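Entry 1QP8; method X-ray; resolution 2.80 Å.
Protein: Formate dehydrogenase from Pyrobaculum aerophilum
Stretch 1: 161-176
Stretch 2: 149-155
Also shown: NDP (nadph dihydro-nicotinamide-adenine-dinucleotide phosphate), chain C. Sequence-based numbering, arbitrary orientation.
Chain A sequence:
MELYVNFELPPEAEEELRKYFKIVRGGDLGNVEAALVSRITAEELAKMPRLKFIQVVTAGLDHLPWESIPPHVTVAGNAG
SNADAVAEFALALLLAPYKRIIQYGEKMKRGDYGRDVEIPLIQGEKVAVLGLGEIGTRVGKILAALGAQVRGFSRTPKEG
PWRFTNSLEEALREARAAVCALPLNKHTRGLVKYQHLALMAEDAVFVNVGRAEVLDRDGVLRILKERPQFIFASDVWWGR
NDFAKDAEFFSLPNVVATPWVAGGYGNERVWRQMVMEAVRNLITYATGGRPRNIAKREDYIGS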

# COMPACT_ATOMS: atom_id res chain seq x y z
N PRO A 161 -13.19 3.35 13.58
CA PRO A 161 -12.22 2.25 13.75
C PRO A 161 -10.90 2.58 14.44
O PRO A 161 -9.85 2.24 13.91
CB PRO A 161 -11.97 1.75 12.32
CG PRO A 161 -13.17 2.18 11.57
CD PRO A 161 -13.51 3.54 12.15
N TRP A 162 -10.94 3.20 15.61
CA TRP A 162 -9.69 3.54 16.30
C TRP A 162 -9.86 4.17 17.69
O TRP A 162 -10.92 4.66 18.05
CB TRP A 162 -8.88 4.49 15.42
CG TRP A 162 -9.71 5.63 14.98
CD1 TRP A 162 -10.13 6.68 15.74
CD2 TRP A 162 -10.27 5.82 13.69
NE1 TRP A 162 -10.91 7.52 15.00
CE2 TRP A 162 -11.02 7.02 13.73
CE3 TRP A 162 -10.21 5.10 12.49
CZ2 TRP A 162 -11.71 7.51 12.61
CZ3 TRP A 162 -10.89 5.59 11.38
CH2 TRP A 162 -11.63 6.79 11.45
N ARG A 163 -8.78 4.18 18.45
CA ARG A 163 -8.81 4.72 19.79
C ARG A 163 -8.56 6.23 19.89
O ARG A 163 -7.59 6.65 20.49
CB ARG A 163 -7.79 3.96 20.65
CG ARG A 163 -7.83 4.25 22.14
CD ARG A 163 -6.41 4.40 22.71
NE ARG A 163 -5.50 3.34 22.25
CZ ARG A 163 -4.20 3.33 22.52
NH1 ARG A 163 -3.66 4.32 23.23
NH2 ARG A 163 -3.43 2.34 22.04
N PHE A 164 -9.46 7.04 19.31
CA PHE A 164 -9.31 8.51 19.33
C PHE A 164 -8.56 9.14 20.53
O PHE A 164 -8.74 8.70 21.66
CB PHE A 164 -10.69 9.18 19.23
CG PHE A 164 -10.65 10.66 19.40
CD1 PHE A 164 -10.39 11.49 18.32
CD2 PHE A 164 -10.75 11.22 20.66
CE1 PHE A 164 -10.23 12.86 18.50
CE2 PHE A 164 -10.60 12.59 20.85
CZ PHE A 164 -10.33 13.40 19.77
N THR A 165 -7.76 10.18 20.28
CA THR A 165 -6.99 10.89 21.31
C THR A 165 -7.04 12.39 21.05
O THR A 165 -7.43 12.81 19.97
CB THR A 165 -5.50 10.54 21.26
OG1 THR A 165 -5.33 9.15 21.54
CG2 THR A 165 -4.72 11.35 22.29
N ASN A 166 -6.61 13.18 22.03
CA ASN A 166 -6.58 14.63 21.88
C ASN A 166 -5.16 15.07 22.18
O ASN A 166 -4.90 16.25 22.44
CB ASN A 166 -7.56 15.31 22.83
CG ASN A 166 -7.27 15.01 24.28
OD1 ASN A 166 -7.59 13.93 24.78
ND2 ASN A 166 -6.66 15.96 24.97
N SER A 167 -4.24 14.11 22.17
CA SER A 167 -2.83 14.38 22.40
C SER A 167 -2.01 13.69 21.32
O SER A 167 -1.96 12.45 21.25
CB SER A 167 -2.39 13.88 23.79
OG SER A 167 -2.66 12.50 23.94
N LEU A 168 -1.38 14.48 20.45
CA LEU A 168 -0.57 13.92 19.38
C LEU A 168 0.40 12.92 19.99
O LEU A 168 0.61 11.83 19.45
CB LEU A 168 0.23 15.02 18.65
CG LEU A 168 1.36 15.75 19.40
CD1 LEU A 168 2.65 15.69 18.61
CD2 LEU A 168 0.97 17.20 19.66
N GLU A 169 0.97 13.30 21.14
CA GLU A 169 1.92 12.46 21.87
C GLU A 169 1.37 11.06 22.07
O GLU A 169 1.94 10.08 21.59
CB GLU A 169 2.25 13.08 23.22
CG GLU A 169 3.16 14.29 23.13
CD GLU A 169 3.66 14.77 24.49
OE1 GLU A 169 4.01 13.91 25.33
OE2 GLU A 169 3.72 16.00 24.70
N GLU A 170 0.27 10.96 22.79
CA GLU A 170 -0.34 9.66 23.02
C GLU A 170 -1.03 9.24 21.73
O GLU A 170 -2.22 9.47 21.55
CB GLU A 170 -1.36 9.75 24.16
CG GLU A 170 -2.20 8.49 24.38
CD GLU A 170 -1.35 7.25 24.61
OE1 GLU A 170 -0.57 7.23 25.60
OE2 GLU A 170 -1.46 6.29 23.81
N ALA A 171 -0.25 8.66 20.83
CA ALA A 171 -0.73 8.20 19.53
C ALA A 171 0.56 7.79 18.85
O ALA A 171 0.61 6.83 18.07
CB ALA A 171 -1.37 9.35 18.76
N LEU A 172 1.61 8.53 19.18
CA LEU A 172 2.94 8.29 18.67
C LEU A 172 3.69 7.35 19.62
O LEU A 172 4.62 6.66 19.21
CB LEU A 172 3.69 9.62 18.54
CG LEU A 172 3.11 10.73 17.66
CD1 LEU A 172 4.07 11.88 17.66
CD2 LEU A 172 2.91 10.25 16.23
N ARG A 173 3.27 7.32 20.89
CA ARG A 173 3.91 6.46 21.89
C ARG A 173 4.10 5.05 21.39
O ARG A 173 3.13 4.35 21.10
CB ARG A 173 3.10 6.42 23.20
CG ARG A 173 3.36 7.63 24.09
CD ARG A 173 3.18 7.34 25.58
NE ARG A 173 4.01 8.25 26.35
CZ ARG A 173 3.79 9.56 26.48
NH1 ARG A 173 2.73 10.11 25.90
NH2 ARG A 173 4.66 10.32 27.13
N GLU A 174 5.36 4.65 21.30
CA GLU A 174 5.72 3.31 20.83
C GLU A 174 4.97 2.92 19.56
O GLU A 174 4.77 1.74 19.29
CB GLU A 174 5.42 2.28 21.92
CG GLU A 174 6.18 2.50 23.20
CD GLU A 174 5.74 1.54 24.28
OE1 GLU A 174 4.55 1.58 24.66
OE2 GLU A 174 6.58 0.74 24.74
N ALA A 175 4.56 3.92 18.79
CA ALA A 175 3.86 3.63 17.55
C ALA A 175 4.91 3.20 16.53
O ALA A 175 6.05 3.71 16.53
CB ALA A 175 3.10 4.85 17.08
N ARG A 176 4.56 2.24 15.67
CA ARG A 176 5.49 1.78 14.66
C ARG A 176 5.32 2.54 13.36
O ARG A 176 6.10 2.36 12.42
CB ARG A 176 5.34 0.27 14.42
CG ARG A 176 5.92 -0.54 15.56
CD ARG A 176 5.67 -2.05 15.45
NE ARG A 176 6.55 -2.77 14.52
CZ ARG A 176 7.81 -2.43 14.22
NH1 ARG A 176 8.38 -1.35 14.76
NH2 ARG A 176 8.51 -3.20 13.41
PA NDP C . -10.21 18.62 6.42
O1A NDP C . -9.75 20.04 6.49
O2A NDP C . -9.96 18.68 4.96
O5B NDP C . -9.23 18.38 7.72
C5B NDP C . -10.00 18.47 8.99
C4B NDP C . -9.53 17.35 9.99
O4B NDP C . -8.26 17.64 10.68
C3B NDP C . -10.52 17.13 11.21
O3B NDP C . -10.29 15.86 11.79
C2B NDP C . -10.10 18.35 12.03
O2B NDP C . -10.55 18.59 13.32
C1B NDP C . -8.64 18.26 11.94
N9A NDP C . -7.98 19.47 12.31
C8A NDP C . -7.95 20.70 11.72
N7A NDP C . -7.18 21.56 12.39
C5A NDP C . -6.71 20.82 13.45
C6A NDP C . -5.85 21.16 14.55
N6A NDP C . -5.35 22.41 14.66
N1A NDP C . -5.57 20.16 15.48
C2A NDP C . -6.13 18.90 15.30
N3A NDP C . -6.93 18.52 14.32
C4A NDP C . -7.17 19.54 13.42
O3 NDP C . -9.44 17.29 6.10
PN NDP C . -8.38 16.57 5.07
O1N NDP C . -8.15 15.15 5.45
O2N NDP C . -8.82 16.68 3.64
O5D NDP C . -6.97 17.43 5.22
C5D NDP C . -6.84 18.66 4.48
C4D NDP C . -5.41 19.16 4.71
O4D NDP C . -4.48 18.20 4.15
C3D NDP C . -5.16 20.48 3.98
O3D NDP C . -5.53 21.55 4.84
C2D NDP C . -3.65 20.38 3.64
O2D NDP C . -2.84 20.97 4.67
C1D NDP C . -3.41 18.87 3.43
N1N NDP C . -3.42 18.46 1.95
C2N NDP C . -2.20 17.88 1.45
C3N NDP C . -2.20 17.49 0.09
C7N NDP C . -0.87 16.85 -0.48
O7N NDP C . -0.92 16.35 -1.59
N7N NDP C . 0.24 16.90 0.30
C4N NDP C . -3.31 17.64 -0.82
C5N NDP C . -4.46 18.23 -0.18
C6N NDP C . -4.55 18.63 1.12
P2B NDP C . -11.89 19.64 13.40
O1X NDP C . -11.99 19.64 14.90
O2X NDP C . -11.37 20.89 12.78
O3X NDP C . -12.94 18.98 12.65
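Stretch 2, residues 149-155: QVRGFSR

How does the backbone of 149-155 run against 161-176? It is extended, a strand from Gln 149 to about Phe 153, and it runs parallel to residues 162-166: Trp 162 lies nearest Val 150, Phe 164 nearest Gly 152 and Asn 166 nearest Ser 154. Arg 163 N donates to Val 150 O at 3.2 Å and Thr 165 N to Gly 152 O at 2.9 Å; Ser 154 N returns a weak bond to Thr 165 O at 3.5 Å. Only Thr 165 and Phe 153 form a bridge, CA to CA 4.9 Å.

Why is the Arg 151 side chain so extended? Its CA-to-CB bond points away, yet with chi1 m and chi2 and chi3 both t, the chain reaches back to the turn at Leu 172 to Ala 175. There Arg 151 NH1 and Arg 151 NH2 both donate to Arg 173 O, at 2.6 and 2.8 Å. Glu 170 OE2 adds a long salt bridge to Arg 151 NH1 at 4.0 Å, purely electrostatic because the oxygen lies well out of the guanidinium plane. Glu 170 OE2 also forms a salt bridge with Arg 163 NH1 at 3.0 Å, offsetting the closeness of two like charges, Arg 163 NH2 and Arg 151 NE, 3.4 Å apart.

What does the Phe 153 ring rest on? Chi1 is t, which brings the ring to residues 166-168. Leu 168 CB lies over its face, 4.2 Å from the Phe 153 CZ atom, a CH-pi contact.

How do Trp 162 and Phe 164 fit around Gly 152? The CA-to-CB bond of Trp 162 points toward the strand, Trp 162 CB lying 3.8 Å from Val 150 CB; with chi1 p, its indole leaves no room for a side chain on Gly 152, where an ideal CB would come 2.8 Å from Trp 162 CD1. Phe 164 CA lies 3.0 Å from Gly 152 O, a CA-H...O contact, and Phe 164, chi1 t, swings its ring to Ser 154, Phe 164 CE1 to Ser 154 CB 3.7 Å.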

# COMPACT_ATOMS: atom_id res chain seq x y z
N GLN A 149 -3.62 -1.44 15.04
CA GLN A 149 -4.18 -0.85 16.24
C GLN A 149 -4.09 0.64 16.00
O GLN A 149 -3.26 1.32 16.59
CB GLN A 149 -3.35 -1.21 17.47
CG GLN A 149 -3.44 -2.67 17.88
CD GLN A 149 -2.65 -2.95 19.14
OE1 GLN A 149 -1.42 -2.81 19.17
NE2 GLN A 149 -3.34 -3.35 20.20
N VAL A 150 -4.95 1.14 15.12
CA VAL A 150 -4.95 2.56 14.78
C VAL A 150 -5.29 3.45 15.95
O VAL A 150 -6.26 3.19 16.66
CB VAL A 150 -5.97 2.87 13.66
CG1 VAL A 150 -5.72 4.29 13.11
CG2 VAL A 150 -5.90 1.82 12.55
N ARG A 151 -4.50 4.49 16.15
CA ARG A 151 -4.76 5.45 17.22
C ARG A 151 -4.99 6.80 16.54
O ARG A 151 -4.05 7.52 16.28
CB ARG A 151 -3.56 5.60 18.14
CG ARG A 151 -3.05 4.32 18.74
CD ARG A 151 -1.94 4.69 19.68
NE ARG A 151 -1.04 3.58 19.95
CZ ARG A 151 0.18 3.75 20.44
NH1 ARG A 151 0.64 4.97 20.70
NH2 ARG A 151 0.96 2.69 20.65
N GLY A 152 -6.25 7.12 16.25
CA GLY A 152 -6.56 8.37 15.59
C GLY A 152 -6.53 9.61 16.46
O GLY A 152 -7.14 9.65 17.53
N PHE A 153 -5.81 10.63 16.01
CA PHE A 153 -5.69 11.89 16.72
C PHE A 153 -6.50 12.96 15.99
O PHE A 153 -6.73 12.85 14.79
CB PHE A 153 -4.23 12.31 16.76
CG PHE A 153 -4.02 13.77 17.06
CD1 PHE A 153 -4.34 14.29 18.31
CD2 PHE A 153 -3.46 14.61 16.11
CE1 PHE A 153 -4.11 15.64 18.62
CE2 PHE A 153 -3.22 15.97 16.40
CZ PHE A 153 -3.54 16.48 17.66
N SER A 154 -6.94 13.98 16.72
CA SER A 154 -7.73 15.05 16.12
C SER A 154 -8.17 16.06 17.17
O SER A 154 -8.13 15.78 18.36
CB SER A 154 -8.96 14.48 15.42
OG SER A 154 -9.68 15.50 14.76
N ARG A 155 -8.59 17.24 16.71
CA ARG A 155 -9.05 18.32 17.59
C ARG A 155 -10.40 17.94 18.18
O ARG A 155 -10.51 17.65 19.37
CB ARG A 155 -9.19 19.62 16.78
CG ARG A 155 -8.74 20.88 17.51
CD ARG A 155 -9.78 22.00 17.39
NE ARG A 155 -10.03 22.41 16.01
CZ ARG A 155 -9.21 23.15 15.27
NH1 ARG A 155 -8.05 23.57 15.77
NH2 ARG A 155 -9.55 23.48 14.03